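Local structure of mannan endo-1,4-beta-mannosidase (Bacillus subtilis, 2WHK) at residues T28-L33 with W318-G323; D148-L153 with R206-L211; Q244-I249 with I282-Q287. The protein hydrolyses internal beta-1,4-mannosidic linkages in mannan, galactomannan and glucomannan, as a secreted glycoside hydrolase of family 26. All blocks are in the same frame, centred on the assembly; numbering follows the deposited sequence. Where two conformers were deposited one is given.

Interaction 1. Residues T28-L33 with W318-G323; sequences TENRVL and WTLNKG. With CA (calcium ion), chain D.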
ATOM      1  N   THR A  28       5.887  -1.281 -24.027  1.00 19.86           N
ATOM      2  CA  THR A  28       5.355  -2.537 -24.556  1.00 20.89           C
ATOM      3  C   THR A  28       5.742  -3.753 -23.712  1.00 20.97           C
ATOM      4  O   THR A  28       5.175  -4.837 -23.874  1.00 21.35           O
ATOM      5  CB  THR A  28       5.812  -2.791 -26.005  1.00 21.34           C
ATOM      6  OG1 THR A  28       7.243  -2.830 -26.057  1.00 22.01           O
ATOM      7  CG2 THR A  28       5.280  -1.702 -26.921  1.00 22.12           C
ATOM      8  N   GLU A  29       6.722  -3.576 -22.829  1.00 20.79           N
ATOM      9  CA  GLU A  29       7.114  -4.624 -21.900  1.00 20.57           C
ATOM     10  C   GLU A  29       7.621  -4.013 -20.600  1.00 19.05           C
ATOM     11  O   GLU A  29       7.927  -2.824 -20.543  1.00 17.99           O
ATOM     12  CB  GLU A  29       8.187  -5.519 -22.525  1.00 21.73           C
ATOM     13  CG  GLU A  29       9.415  -4.778 -23.028  1.00 25.56           C
ATOM     14  CD  GLU A  29      10.546  -5.716 -23.444  1.00 30.84           C
ATOM     15  OE1 GLU A  29      10.277  -6.903 -23.741  1.00 33.07           O
ATOM     16  OE2 GLU A  29      11.715  -5.259 -23.472  1.00 33.88           O
ATOM     17  N   ASN A  30       7.692  -4.841 -19.562  1.00 18.01           N
ATOM     18  CA  ASN A  30       8.164  -4.420 -18.241  1.00 17.09           C
ATOM     19  C   ASN A  30       7.433  -3.166 -17.794  1.00 15.87           C
ATOM     20  O   ASN A  30       8.033  -2.121 -17.554  1.00 15.49           O
ATOM     21  CB  ASN A  30       9.690  -4.223 -18.244  1.00 17.22           C
ATOM     22  CG  ASN A  30      10.439  -5.537 -18.259  1.00 18.25           C
ATOM     23  OD1 ASN A  30      10.031  -6.503 -17.612  1.00 17.25           O
ATOM     24  ND2 ASN A  30      11.560  -5.579 -18.982  1.00 21.05           N
ATOM     25  N   ARG A  31       6.108  -3.290 -17.716  1.00 15.00           N
ATOM     26  CA  ARG A  31       5.236  -2.159 -17.425  1.00 14.06           C
ATOM     27  C   ARG A  31       4.311  -2.377 -16.231  1.00 13.43           C
ATOM     28  O   ARG A  31       3.559  -1.466 -15.878  1.00 13.57           O
ATOM     29  CB  ARG A  31       4.409  -1.793 -18.669  1.00 14.12           C
ATOM     30  CG  ARG A  31       3.669  -2.954 -19.309  1.00 15.12           C
ATOM     31  CD  ARG A  31       2.900  -2.463 -20.526  1.00 15.60           C
ATOM     32  NE  ARG A  31       1.713  -1.717 -20.132  1.00 16.18           N
ATOM     33  CZ  ARG A  31       0.925  -1.045 -20.973  1.00 16.89           C
ATOM     34  NH1 ARG A  31       1.224  -0.969 -22.271  1.00 17.71           N
ATOM     35  NH2 ARG A  31      -0.148  -0.416 -20.501  1.00 17.32           N
ATOM     36  N   VAL A  32       4.369  -3.558 -15.606  1.00 12.99           N
ATOM     37  CA  VAL A  32       3.612  -3.850 -14.380  1.00 12.51           C
ATOM     38  C   VAL A  32       4.558  -4.477 -13.362  1.00 11.85           C
ATOM     39  O   VAL A  32       5.063  -5.573 -13.588  1.00 11.52           O
ATOM     40  CB  VAL A  32       2.445  -4.829 -14.631  1.00 12.42           C
ATOM     41  CG1 VAL A  32       1.673  -5.113 -13.331  1.00 12.88           C
ATOM     42  CG2 VAL A  32       1.506  -4.283 -15.710  1.00 12.96           C
ATOM     43  N   LEU A  33       4.808  -3.777 -12.257  1.00 11.54           N
ATOM     44  CA  LEU A  33       5.671  -4.327 -11.200  1.00 11.34           C
ATOM     45  C   LEU A  33       4.958  -5.465 -10.487  1.00 11.20           C
ATOM     46  O   LEU A  33       3.821  -5.317 -10.048  1.00 11.14           O
ATOM     47  CB  LEU A  33       6.077  -3.275 -10.164  1.00 11.32           C
ATOM     48  CG  LEU A  33       7.319  -2.435 -10.453  1.00 11.97           C
ATOM     49  CD1 LEU A  33       7.102  -1.551 -11.685  1.00 11.45           C
ATOM     50  CD2 LEU A  33       7.702  -1.612  -9.229  1.00 13.04           C
ATOM     51  N   TRP A 318       4.949  -8.306 -19.880  1.00 17.66           N
ATOM     52  CA  TRP A 318       4.553  -7.077 -19.197  1.00 17.09           C
ATOM     53  C   TRP A 318       5.115  -6.963 -17.769  1.00 16.36           C
ATOM     54  O   TRP A 318       5.198  -5.862 -17.219  1.00 15.97           O
ATOM     55  CB  TRP A 318       3.027  -6.982 -19.117  1.00 16.94           C
ATOM     56  CG  TRP A 318       2.361  -6.547 -20.389  1.00 17.49           C
ATOM     57  CD1 TRP A 318       2.666  -6.937 -21.659  1.00 17.87           C
ATOM     58  CD2 TRP A 318       1.259  -5.641 -20.496  1.00 17.49           C
ATOM     59  NE1 TRP A 318       1.827  -6.321 -22.556  1.00 17.97           N
ATOM     60  CE2 TRP A 318       0.949  -5.524 -21.869  1.00 17.98           C
ATOM     61  CE3 TRP A 318       0.499  -4.924 -19.566  1.00 18.18           C
ATOM     62  CZ2 TRP A 318      -0.085  -4.711 -22.331  1.00 18.36           C
ATOM     63  CZ3 TRP A 318      -0.523  -4.117 -20.020  1.00 18.08           C
ATOM     64  CH2 TRP A 318      -0.802  -4.009 -21.398  1.00 18.72           C
ATOM     65  N   THR A 319       5.481  -8.096 -17.173  1.00 15.79           N
ATOM     66  CA  THR A 319       5.818  -8.131 -15.752  1.00 15.27           C
ATOM     67  C   THR A 319       7.255  -7.682 -15.487  1.00 15.06           C
ATOM     68  O   THR A 319       8.207  -8.231 -16.049  1.00 15.37           O
ATOM     69  CB  THR A 319       5.552  -9.517 -15.160  1.00 15.26           C
ATOM     70  OG1 THR A 319       4.217  -9.913 -15.498  1.00 15.13           O
ATOM     71  CG2 THR A 319       5.698  -9.493 -13.640  1.00 15.03           C
ATOM     72  N   LEU A 320       7.383  -6.667 -14.632  1.00 14.51           N
ATOM     73  CA  LEU A 320       8.668  -6.089 -14.254  1.00 14.16           C
ATOM     74  C   LEU A 320       8.999  -6.591 -12.851  1.00 13.99           C
ATOM     75  O   LEU A 320       8.254  -6.350 -11.903  1.00 13.19           O
ATOM     76  CB  LEU A 320       8.582  -4.563 -14.291  1.00 14.33           C
ATOM     77  CG  LEU A 320       9.872  -3.751 -14.174  1.00 13.85           C
ATOM     78  CD1 LEU A 320       9.646  -2.326 -14.650  1.00 14.84           C
ATOM     79  CD2 LEU A 320      10.444  -3.766 -12.736  1.00 13.28           C
ATOM     80  N   ASN A 321      10.117  -7.292 -12.735  1.00 13.97           N
ATOM     81  CA  ASN A 321      10.464  -8.009 -11.511  1.00 14.31           C
ATOM     82  C   ASN A 321      11.671  -7.390 -10.842  1.00 14.03           C
ATOM     83  O   ASN A 321      12.272  -6.460 -11.374  1.00 14.32           O
ATOM     84  CB  ASN A 321      10.719  -9.478 -11.845  1.00 14.56           C
ATOM     85  CG  ASN A 321       9.462 -10.173 -12.324  1.00 14.51           C
ATOM     86  OD1 ASN A 321       8.415 -10.053 -11.689  1.00 14.61           O
ATOM     87  ND2 ASN A 321       9.547 -10.881 -13.453  1.00 14.19           N
ATOM     88  N   LYS A 322      12.004  -7.888  -9.657  1.00 14.05           N
ATOM     89  CA  LYS A 322      13.200  -7.433  -8.949  1.00 14.07           C
ATOM     90  C   LYS A 322      14.394  -7.496  -9.900  1.00 14.69           C
ATOM     91  O   LYS A 322      14.575  -8.485 -10.608  1.00 15.11           O
ATOM     92  CB  LYS A 322      13.448  -8.307  -7.722  1.00 14.32           C
ATOM     93  CG  LYS A 322      14.350  -7.684  -6.654  1.00 13.74           C
ATOM     94  CD  LYS A 322      14.614  -8.708  -5.556  1.00 14.57           C
ATOM     95  CE  LYS A 322      15.380  -8.144  -4.367  1.00 14.59           C
ATOM     96  NZ  LYS A 322      15.733  -9.227  -3.401  1.00 15.06           N
ATOM     97  N   GLY A 323      15.186  -6.430  -9.932  1.00 14.94           N
ATOM     98  CA  GLY A 323      16.325  -6.343 -10.841  1.00 15.86           C
ATOM     99  C   GLY A 323      16.045  -5.672 -12.177  1.00 16.38           C
ATOM    100  O   GLY A 323      16.981  -5.395 -12.930  1.00 17.67           O
TER
HETATM  101 CA    CA D1339      10.274  -8.829 -17.049  1.00 17.79          CA
HETATM  102  O   HOH W   1      11.414 -10.629 -15.727  1.00 16.51           O
HETATM  103  O   HOH W   2       9.361  -8.798 -19.287  1.00 22.99           O
HETATM  104  O   HOH W   3       8.860 -10.964 -17.272  1.00 18.59           O
HETATM  105  O   HOH W   4      11.743 -10.262 -18.587  1.00 25.97           O
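R31 lies flat along the indole of W318, and the two side chains run alongside each other in the same direction. Their planes are only 15° apart. R31 CZ stands over the six-membered ring, 3.8 Å from its centroid, in a cation-pi contact, while CD of the same arginine adds a CH-pi contact over the same face. The path is set by CG, which sits between the backbone N and the carbonyl carbon (chi1 51°), and by a bend at chi3. A hydrogen bond from NH2 to P290 O holds the far end, so the stack is fixed at its tip as well as along its length. At the ring edge, V32 CG2 packs 4.0 Å from W318 CE3.

The backbone beneath is an example of one carbonyl serving two donors: W318 O receives R31 N at 2.8 Å and V32 N at 2.9 Å, from opposite faces of its plane. Parallel pairing follows, with L320 N bonded almost straight (177°) to V32 O at 2.8 Å. L33 and L320 lie side by side, their CD1 atoms 4.0 Å apart. A calcium ion ties the segments together through T319 O, 2.4 Å away, and the side chain of N30, with E324 and four waters among its other ligands.

Strand 319-320 thus joins strand 32-40, which is itself paired with strand 292-297, where F295 meets V32. Helix 278-288 packs I285 and K286 against W318, and helix 12-22 brings W20 onto both L33 and L320.

Interaction 2. Residues D148-L153 with R206-L211; sequences DGLQEL and RGLDHL. With CA (calcium ion), chain E.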
ATOM      1  N   ASP A 148       9.393   6.834  13.394  1.00 17.96           N
ATOM      2  CA  ASP A 148      10.724   6.381  13.810  1.00 18.71           C
ATOM      3  C   ASP A 148      11.202   5.260  12.878  1.00 17.96           C
ATOM      4  O   ASP A 148      12.361   5.240  12.460  1.00 18.42           O
ATOM      5  CB  ASP A 148      10.729   5.858  15.256  1.00 19.45           C
ATOM      6  CG  ASP A 148      10.499   6.945  16.302  1.00 21.27           C
ATOM      7  OD1 ASP A 148      10.494   8.149  15.984  1.00 22.94           O
ATOM      8  OD2 ASP A 148      10.302   6.575  17.477  1.00 24.35           O
ATOM      9  N   GLY A 149      10.310   4.326  12.560  1.00 17.16           N
ATOM     10  CA  GLY A 149      10.642   3.242  11.630  1.00 16.73           C
ATOM     11  C   GLY A 149      10.910   3.744  10.216  1.00 16.18           C
ATOM     12  O   GLY A 149      11.907   3.370   9.583  1.00 16.51           O
ATOM     13  N   LEU A 150      10.018   4.594   9.715  1.00 16.07           N
ATOM     14  CA  LEU A 150      10.162   5.154   8.372  1.00 15.62           C
ATOM     15  C   LEU A 150      11.449   5.971   8.254  1.00 16.11           C
ATOM     16  O   LEU A 150      12.108   5.933   7.217  1.00 16.24           O
ATOM     17  CB  LEU A 150       8.930   5.988   7.986  1.00 15.54           C
ATOM     18  CG  LEU A 150       7.594   5.222   7.926  1.00 14.77           C
ATOM     19  CD1 LEU A 150       6.396   6.157   7.680  1.00 14.79           C
ATOM     20  CD2 LEU A 150       7.649   4.115   6.867  1.00 14.60           C
ATOM     21  N   GLN A 151      11.819   6.675   9.326  1.00 16.72           N
ATOM     22  CA  GLN A 151      13.054   7.457   9.357  1.00 17.30           C
ATOM     23  C   GLN A 151      14.277   6.601   9.035  1.00 17.31           C
ATOM     24  O   GLN A 151      15.169   7.048   8.315  1.00 17.19           O
ATOM     25  CB  GLN A 151      13.248   8.132  10.721  1.00 17.90           C
ATOM     26  CG  GLN A 151      14.427   9.110  10.759  1.00 18.97           C
ATOM     27  CD  GLN A 151      14.247  10.252   9.780  1.00 20.17           C
ATOM     28  OE1 GLN A 151      13.389  11.113   9.965  1.00 22.15           O
ATOM     29  NE2 GLN A 151      15.052  10.259   8.721  1.00 20.90           N
ATOM     30  N   GLU A 152      14.315   5.378   9.567  1.00 17.19           N
ATOM     31  CA  GLU A 152      15.403   4.437   9.280  1.00 17.33           C
ATOM     32  C   GLU A 152      15.611   4.270   7.773  1.00 17.18           C
ATOM     33  O   GLU A 152      16.743   4.304   7.275  1.00 17.95           O
ATOM     34  CB  GLU A 152      15.118   3.061   9.894  1.00 17.52           C
ATOM     35  CG  GLU A 152      15.821   2.778  11.240  0.50 18.91           C
ATOM     36  CD  GLU A 152      15.054   1.766  12.103  0.50 18.97           C
ATOM     37  OE1 GLU A 152      14.685   0.705  11.563  0.50 21.95           O
ATOM     38  OE2 GLU A 152      14.814   2.021  13.312  0.50 21.52           O
ATOM     39  N   LEU A 153      14.504   4.121   7.053  1.00 16.93           N
ATOM     40  CA  LEU A 153      14.531   3.930   5.603  1.00 16.66           C
ATOM     41  C   LEU A 153      14.908   5.236   4.892  0.50 16.21           C
ATOM     42  O   LEU A 153      15.670   5.214   3.939  0.50 15.02           O
ATOM     43  CB  LEU A 153      13.176   3.390   5.101  1.00 16.85           C
ATOM     44  CG  LEU A 153      12.602   2.176   5.853  1.00 18.48           C
ATOM     45  CD1 LEU A 153      11.163   1.860   5.426  1.00 20.07           C
ATOM     46  CD2 LEU A 153      13.490   0.969   5.694  1.00 20.52           C
ATOM     47  N   ARG A 206       7.558  15.316  10.963  1.00 18.44           N
ATOM     48  CA  ARG A 206       8.681  14.384  10.946  1.00 18.14           C
ATOM     49  C   ARG A 206       9.580  14.471   9.701  1.00 17.73           C
ATOM     50  O   ARG A 206      10.591  13.768   9.632  1.00 18.37           O
ATOM     51  CB  ARG A 206       8.160  12.955  11.149  1.00 18.15           C
ATOM     52  CG  ARG A 206       7.385  12.779  12.467  1.00 18.73           C
ATOM     53  CD  ARG A 206       8.264  13.008  13.714  1.00 20.09           C
ATOM     54  NE  ARG A 206       9.411  12.104  13.743  1.00 21.05           N
ATOM     55  CZ  ARG A 206       9.440  10.916  14.339  1.00 22.26           C
ATOM     56  NH1 ARG A 206       8.383  10.459  15.014  1.00 21.84           N
ATOM     57  NH2 ARG A 206      10.545  10.181  14.270  1.00 23.10           N
ATOM     58  N   GLY A 207       9.229  15.331   8.744  1.00 17.33           N
ATOM     59  CA  GLY A 207      10.116  15.645   7.607  1.00 17.19           C
ATOM     60  C   GLY A 207      10.474  14.458   6.721  1.00 16.89           C
ATOM     61  O   GLY A 207      11.565  14.402   6.152  1.00 17.09           O
ATOM     62  N   LEU A 208       9.554  13.507   6.593  1.00 16.53           N
ATOM     63  CA  LEU A 208       9.826  12.278   5.845  1.00 15.96           C
ATOM     64  C   LEU A 208       9.588  12.492   4.344  1.00 16.12           C
ATOM     65  O   LEU A 208       8.450  12.640   3.897  1.00 15.85           O
ATOM     66  CB  LEU A 208       8.984  11.122   6.402  1.00 15.63           C
ATOM     67  CG  LEU A 208       9.305  10.758   7.859  1.00 15.79           C
ATOM     68  CD1 LEU A 208       8.267   9.785   8.411  1.00 16.41           C
ATOM     69  CD2 LEU A 208      10.708  10.196   8.019  1.00 16.92           C
ATOM     70  N   ASP A 209      10.680  12.531   3.574  1.00 16.23           N
ATOM     71  CA  ASP A 209      10.632  12.906   2.154  1.00 16.11           C
ATOM     72  C   ASP A 209      10.808  11.739   1.173  1.00 15.80           C
ATOM     73  O   ASP A 209      11.067  11.940  -0.020  1.00 16.03           O
ATOM     74  CB  ASP A 209      11.680  13.992   1.892  1.00 16.56           C
ATOM     75  CG  ASP A 209      11.303  15.319   2.525  1.00 17.51           C
ATOM     76  OD1 ASP A 209      10.094  15.634   2.559  1.00 18.57           O
ATOM     77  OD2 ASP A 209      12.218  16.055   2.974  1.00 18.99           O
ATOM     78  N   HIS A 210      10.605  10.525   1.667  1.00 15.17           N
ATOM     79  CA  HIS A 210      10.838   9.319   0.877  1.00 14.59           C
ATOM     80  C   HIS A 210       9.548   8.524   0.670  1.00 14.27           C
ATOM     81  O   HIS A 210       9.596   7.374   0.232  1.00 14.16           O
ATOM     82  CB  HIS A 210      11.894   8.437   1.558  1.00 14.49           C
ATOM     83  CG  HIS A 210      11.474   7.908   2.894  1.00 14.17           C
ATOM     84  ND1 HIS A 210      10.806   8.679   3.823  1.00 14.69           N
ATOM     85  CD2 HIS A 210      11.621   6.686   3.459  1.00 13.99           C
ATOM     86  CE1 HIS A 210      10.560   7.954   4.900  1.00 14.70           C
ATOM     87  NE2 HIS A 210      11.046   6.742   4.705  1.00 13.86           N
ATOM     88  N   LEU A 211       8.405   9.142   0.961  1.00 13.70           N
ATOM     89  CA  LEU A 211       7.125   8.443   0.927  1.00 13.37           C
ATOM     90  C   LEU A 211       6.330   8.761  -0.332  1.00 12.98           C
ATOM     91  O   LEU A 211       6.159   9.927  -0.710  1.00 13.55           O
ATOM     92  CB  LEU A 211       6.291   8.762   2.175  1.00 13.50           C
ATOM     93  CG  LEU A 211       6.985   8.589   3.531  1.00 13.85           C
ATOM     94  CD1 LEU A 211       6.063   8.991   4.673  1.00 13.91           C
ATOM     95  CD2 LEU A 211       7.488   7.164   3.728  1.00 14.07           C
TER
HETATM   96 CA    CA E1340      13.841  13.979   6.522  1.00 21.93          CA
HETATM   97  O   HOH W   5      13.002  13.273   8.692  1.00 23.57           O
HETATM   98  O   HOH W   6      12.097  11.827  12.201  1.00 37.91           O
HETATM   99  O   HOH W   7      14.098  15.503   4.758  1.00 24.31           O
HETATM  100  O   HOH W   8      16.053  14.025   7.320  1.00 34.31           O
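One helical segment, D148-L153, faces the irregular run R206-L211, with the CA atoms of Q151 and L208 6.8 Å apart and G207 leaving the preceding helix at positive phi. At one end R206, bent at both chi2 and chi3, curls back so that NH2 meets D148 OD1 at 2.7 Å in a salt bridge. The oxygen lies close to the guanidinium plane, although carboxylate and guanidinium are turned 60° against each other. NH1 adds a weak bond to the same oxygen and also serves S144 O and Y201 OH. A leucine in place of R206 would probably leave D148 without its charged mate and these two oxygens without their shared donor.

In the middle leucines meet: L208 crosses L150 at about a right angle, its CD1 3.9 Å from L150 CB. L208 CD2 also touches the amide oxygen, Q151 OE1, at 3.4 Å. That amide oxygen accepts from two waters, which link it to R206 O and R206 NH2; Q151 NE2 turns to E154. Beyond it, H210 NE2 makes a weak, bent bond (124°) to L150 O at 2.8 Å, and L211 CD2 lies over a face of the imidazole.

The ligands of the calcium include G207 O at 2.3 Å, a carboxylate oxygen of E154 and three waters, one shared with Q151 and R206 O. The whole is a helix-to-strand connection of a TIM barrel: the turn between helix 185-205 and strand 211-215 rests on helix 134-154, on the side of the barrel opposite the catalytic end.

Interaction 3. Residues Q244-I249 with I282-Q287; sequences QDAYSI and INAIKQ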
ATOM      1  N   GLN A 244     -12.857 -13.987  -7.837  1.00 24.62           N
ATOM      2  CA  GLN A 244     -12.786 -15.316  -8.457  1.00 26.05           C
ATOM      3  C   GLN A 244     -12.479 -15.199  -9.952  1.00 25.92           C
ATOM      4  O   GLN A 244     -11.793 -16.054 -10.526  1.00 26.84           O
ATOM      5  CB  GLN A 244     -14.100 -16.082  -8.264  1.00 26.91           C
ATOM      6  CG  GLN A 244     -14.514 -16.317  -6.808  1.00 29.53           C
ATOM      7  CD  GLN A 244     -13.592 -17.276  -6.067  1.00 30.53           C
ATOM      8  OE1 GLN A 244     -12.502 -16.898  -5.618  1.00 33.69           O
ATOM      9  NE2 GLN A 244     -14.032 -18.523  -5.922  1.00 33.55           N
ATOM     10  N   ASP A 245     -12.995 -14.142 -10.572  1.00 25.44           N
ATOM     11  CA  ASP A 245     -12.849 -13.910 -12.003  1.00 25.20           C
ATOM     12  C   ASP A 245     -12.124 -12.585 -12.204  1.00 24.30           C
ATOM     13  O   ASP A 245     -12.659 -11.521 -11.901  1.00 23.31           O
ATOM     14  CB  ASP A 245     -14.233 -13.888 -12.662  1.00 25.57           C
ATOM     15  CG  ASP A 245     -14.198 -13.496 -14.132  1.00 27.25           C
ATOM     16  OD1 ASP A 245     -13.102 -13.372 -14.726  1.00 27.81           O
ATOM     17  OD2 ASP A 245     -15.300 -13.310 -14.698  1.00 30.19           O
ATOM     18  N   ALA A 246     -10.903 -12.668 -12.726  1.00 24.02           N
ATOM     19  CA  ALA A 246     -10.057 -11.496 -12.945  1.00 24.05           C
ATOM     20  C   ALA A 246     -10.658 -10.456 -13.883  1.00 24.59           C
ATOM     21  O   ALA A 246     -10.248  -9.300 -13.852  1.00 24.26           O
ATOM     22  CB  ALA A 246      -8.699 -11.931 -13.472  1.00 23.93           C
ATOM     23  N   TYR A 247     -11.627 -10.857 -14.705  1.00 25.54           N
ATOM     24  CA  TYR A 247     -12.200  -9.966 -15.718  1.00 26.49           C
ATOM     25  C   TYR A 247     -13.409  -9.140 -15.266  1.00 27.44           C
ATOM     26  O   TYR A 247     -13.944  -8.356 -16.053  1.00 28.07           O
ATOM     27  CB  TYR A 247     -12.554 -10.776 -16.964  1.00 26.45           C
ATOM     28  CG  TYR A 247     -11.345 -11.253 -17.731  1.00 25.71           C
ATOM     29  CD1 TYR A 247     -10.705 -12.445 -17.405  1.00 26.08           C
ATOM     30  CD2 TYR A 247     -10.838 -10.509 -18.787  1.00 25.18           C
ATOM     31  CE1 TYR A 247      -9.587 -12.880 -18.118  1.00 24.74           C
ATOM     32  CE2 TYR A 247      -9.736 -10.930 -19.497  1.00 25.52           C
ATOM     33  CZ  TYR A 247      -9.115 -12.108 -19.167  1.00 25.51           C
ATOM     34  OH  TYR A 247      -8.027 -12.506 -19.892  1.00 25.78           O
ATOM     35  N   SER A 248     -13.835  -9.293 -14.012  1.00 28.02           N
ATOM     36  CA  SER A 248     -15.015  -8.573 -13.515  1.00 28.46           C
ATOM     37  C   SER A 248     -14.733  -7.780 -12.235  1.00 27.54           C
ATOM     38  O   SER A 248     -15.617  -7.600 -11.392  1.00 27.91           O
ATOM     39  CB  SER A 248     -16.160  -9.559 -13.283  1.00 28.83           C
ATOM     40  OG  SER A 248     -15.805 -10.495 -12.285  1.00 30.51           O
ATOM     41  N   ILE A 249     -13.505  -7.286 -12.097  1.00 25.90           N
ATOM     42  CA  ILE A 249     -13.159  -6.448 -10.959  1.00 24.63           C
ATOM     43  C   ILE A 249     -13.745  -5.062 -11.208  1.00 24.99           C
ATOM     44  O   ILE A 249     -13.608  -4.513 -12.302  1.00 25.49           O
ATOM     45  CB  ILE A 249     -11.625  -6.372 -10.748  1.00 23.60           C
ATOM     46  CG1 ILE A 249     -11.041  -7.778 -10.580  1.00 21.93           C
ATOM     47  CG2 ILE A 249     -11.295  -5.515  -9.539  1.00 23.12           C
ATOM     48  CD1 ILE A 249      -9.521  -7.823 -10.669  1.00 20.02           C
ATOM     49  N   ILE A 282      -2.834 -11.505 -15.143  1.00 17.27           N
ATOM     50  CA  ILE A 282      -1.990 -10.672 -16.000  1.00 18.00           C
ATOM     51  C   ILE A 282      -2.658 -10.486 -17.370  1.00 18.15           C
ATOM     52  O   ILE A 282      -2.606  -9.392 -17.926  1.00 18.34           O
ATOM     53  CB  ILE A 282      -0.531 -11.206 -16.128  1.00 18.29           C
ATOM     54  CG1 ILE A 282       0.365 -10.188 -16.849  1.00 18.80           C
ATOM     55  CG2 ILE A 282      -0.490 -12.559 -16.832  1.00 19.02           C
ATOM     56  CD1 ILE A 282       0.482  -8.839 -16.162  1.00 18.31           C
ATOM     57  N   ASN A 283      -3.292 -11.539 -17.894  1.00 18.76           N
ATOM     58  CA  ASN A 283      -4.059 -11.445 -19.146  1.00 19.33           C
ATOM     59  C   ASN A 283      -5.180 -10.409 -19.041  1.00 18.50           C
ATOM     60  O   ASN A 283      -5.410  -9.617 -19.957  1.00 18.22           O
ATOM     61  CB  ASN A 283      -4.683 -12.802 -19.516  1.00 20.36           C
ATOM     62  CG  ASN A 283      -3.649 -13.855 -19.897  1.00 23.12           C
ATOM     63  OD1 ASN A 283      -2.466 -13.559 -20.071  1.00 26.55           O
ATOM     64  ND2 ASN A 283      -4.103 -15.105 -20.023  1.00 27.58           N
ATOM     65  N   ALA A 284      -5.878 -10.412 -17.911  1.00 17.76           N
ATOM     66  CA  ALA A 284      -6.966  -9.461 -17.684  1.00 16.99           C
ATOM     67  C   ALA A 284      -6.462  -8.018 -17.603  1.00 16.79           C
ATOM     68  O   ALA A 284      -7.123  -7.087 -18.072  1.00 16.65           O
ATOM     69  CB  ALA A 284      -7.759  -9.844 -16.413  1.00 17.39           C
ATOM     70  N   ILE A 285      -5.277  -7.823 -17.026  1.00 16.10           N
ATOM     71  CA  ILE A 285      -4.664  -6.497 -17.011  1.00 15.80           C
ATOM     72  C   ILE A 285      -4.501  -5.953 -18.438  1.00 15.88           C
ATOM     73  O   ILE A 285      -4.808  -4.797 -18.687  1.00 15.65           O
ATOM     74  CB  ILE A 285      -3.306  -6.496 -16.246  1.00 15.61           C
ATOM     75  CG1 ILE A 285      -3.574  -6.540 -14.742  1.00 15.44           C
ATOM     76  CG2 ILE A 285      -2.464  -5.255 -16.588  1.00 16.14           C
ATOM     77  CD1 ILE A 285      -2.311  -6.762 -13.877  1.00 15.28           C
ATOM     78  N   LYS A 286      -4.033  -6.790 -19.359  1.00 16.28           N
ATOM     79  CA  LYS A 286      -3.769  -6.369 -20.755  1.00 16.65           C
ATOM     80  C   LYS A 286      -5.038  -5.930 -21.477  1.00 16.76           C
ATOM     81  O   LYS A 286      -4.997  -5.039 -22.326  1.00 16.95           O
ATOM     82  CB  LYS A 286      -3.109  -7.501 -21.545  1.00 17.24           C
ATOM     83  CG  LYS A 286      -1.750  -7.885 -21.004  1.00 19.22           C
ATOM     84  CD  LYS A 286      -1.037  -8.891 -21.886  1.00 21.52           C
ATOM     85  CE  LYS A 286       0.178  -9.429 -21.158  1.00 22.53           C
ATOM     86  NZ  LYS A 286       0.915 -10.465 -21.926  1.00 23.95           N
ATOM     87  N   GLN A 287      -6.153  -6.565 -21.132  1.00 16.39           N
ATOM     88  CA  GLN A 287      -7.432  -6.323 -21.818  1.00 16.85           C
ATOM     89  C   GLN A 287      -8.273  -5.266 -21.106  1.00 17.40           C
ATOM     90  O   GLN A 287      -8.832  -4.368 -21.753  1.00 17.69           O
ATOM     91  CB  GLN A 287      -8.209  -7.637 -21.937  1.00 16.95           C
ATOM     92  CG  GLN A 287      -9.571  -7.491 -22.616  1.00 18.01           C
ATOM     93  CD  GLN A 287     -10.283  -8.809 -22.893  1.00 21.71           C
ATOM     94  OE1 GLN A 287      -9.748  -9.892 -22.667  1.00 23.57           O
ATOM     95  NE2 GLN A 287     -11.505  -8.710 -23.415  1.00 22.85           N
TER
HETATM   96  O   HOH W   9      -7.779 -11.514 -22.591  1.00 32.66           O
HETATM   97  O   HOH W  10      -7.342 -15.014 -20.068  1.00 39.69           O
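The ring of Y247 has A284 CB over the centre of one face, 3.7 Å from the centroid and 6° off the ring normal, a CH-pi contact of nearly ideal placement; D245 OD1 lies at the ring edge, in its plane. The setting is a TIM barrel, in which the loop after strand 236-243 meets helix 278-288, which follows the adjacent strand 262-269. An Asx turn shapes the loop: Y247 N donates to D245 OD1 at 2.9 Å, approaching from above the carboxylate plane.

With CG of Y247 anti to its carbonyl carbon (chi1 -71°), the ring extends across the helix. A284 is small enough for the aromatic face to settle on it, and its CB also meets A246 CB at 3.7 Å. The Q287 amide is turned 69° against the ring and brings OE1 to 3.3 Å from Y247 CE2. Nearby, Y289 OH is hydrogen-bonded to A246 O and I249 N, a further tie between loop and helix end.

No direct hydrogen bond joins the two segments; water takes that role. One water links Y247 OH to Q287 OE1, and a second lies 2.6 Å from Y247 OH while accepting from N283 ND2.

How the interactions relate
The three interactions share one TIM barrel, whose parallel sheet takes in strands 32-40, 160-163, 211-215 and 236-243. Interaction 1 joins residues far apart in sequence, one segment near the start of the chain and one near its end, and the loop it closes contains interaction 2 and then interaction 3 in series. Interactions 1 and 3 are neighbours, with centres about 17 Å apart, and touch through helix 278-288: I282 CD1 lies 3.9 Å from T319 OG1. Interaction 2 stands apart, its centre about 35 Å from that of interaction 3 on the opposite side of the chain's centre. Interactions 1 and 2, each with its own calcium ion, do not touch: their centres are about 27 Å apart and their nearest atoms about 13 Å.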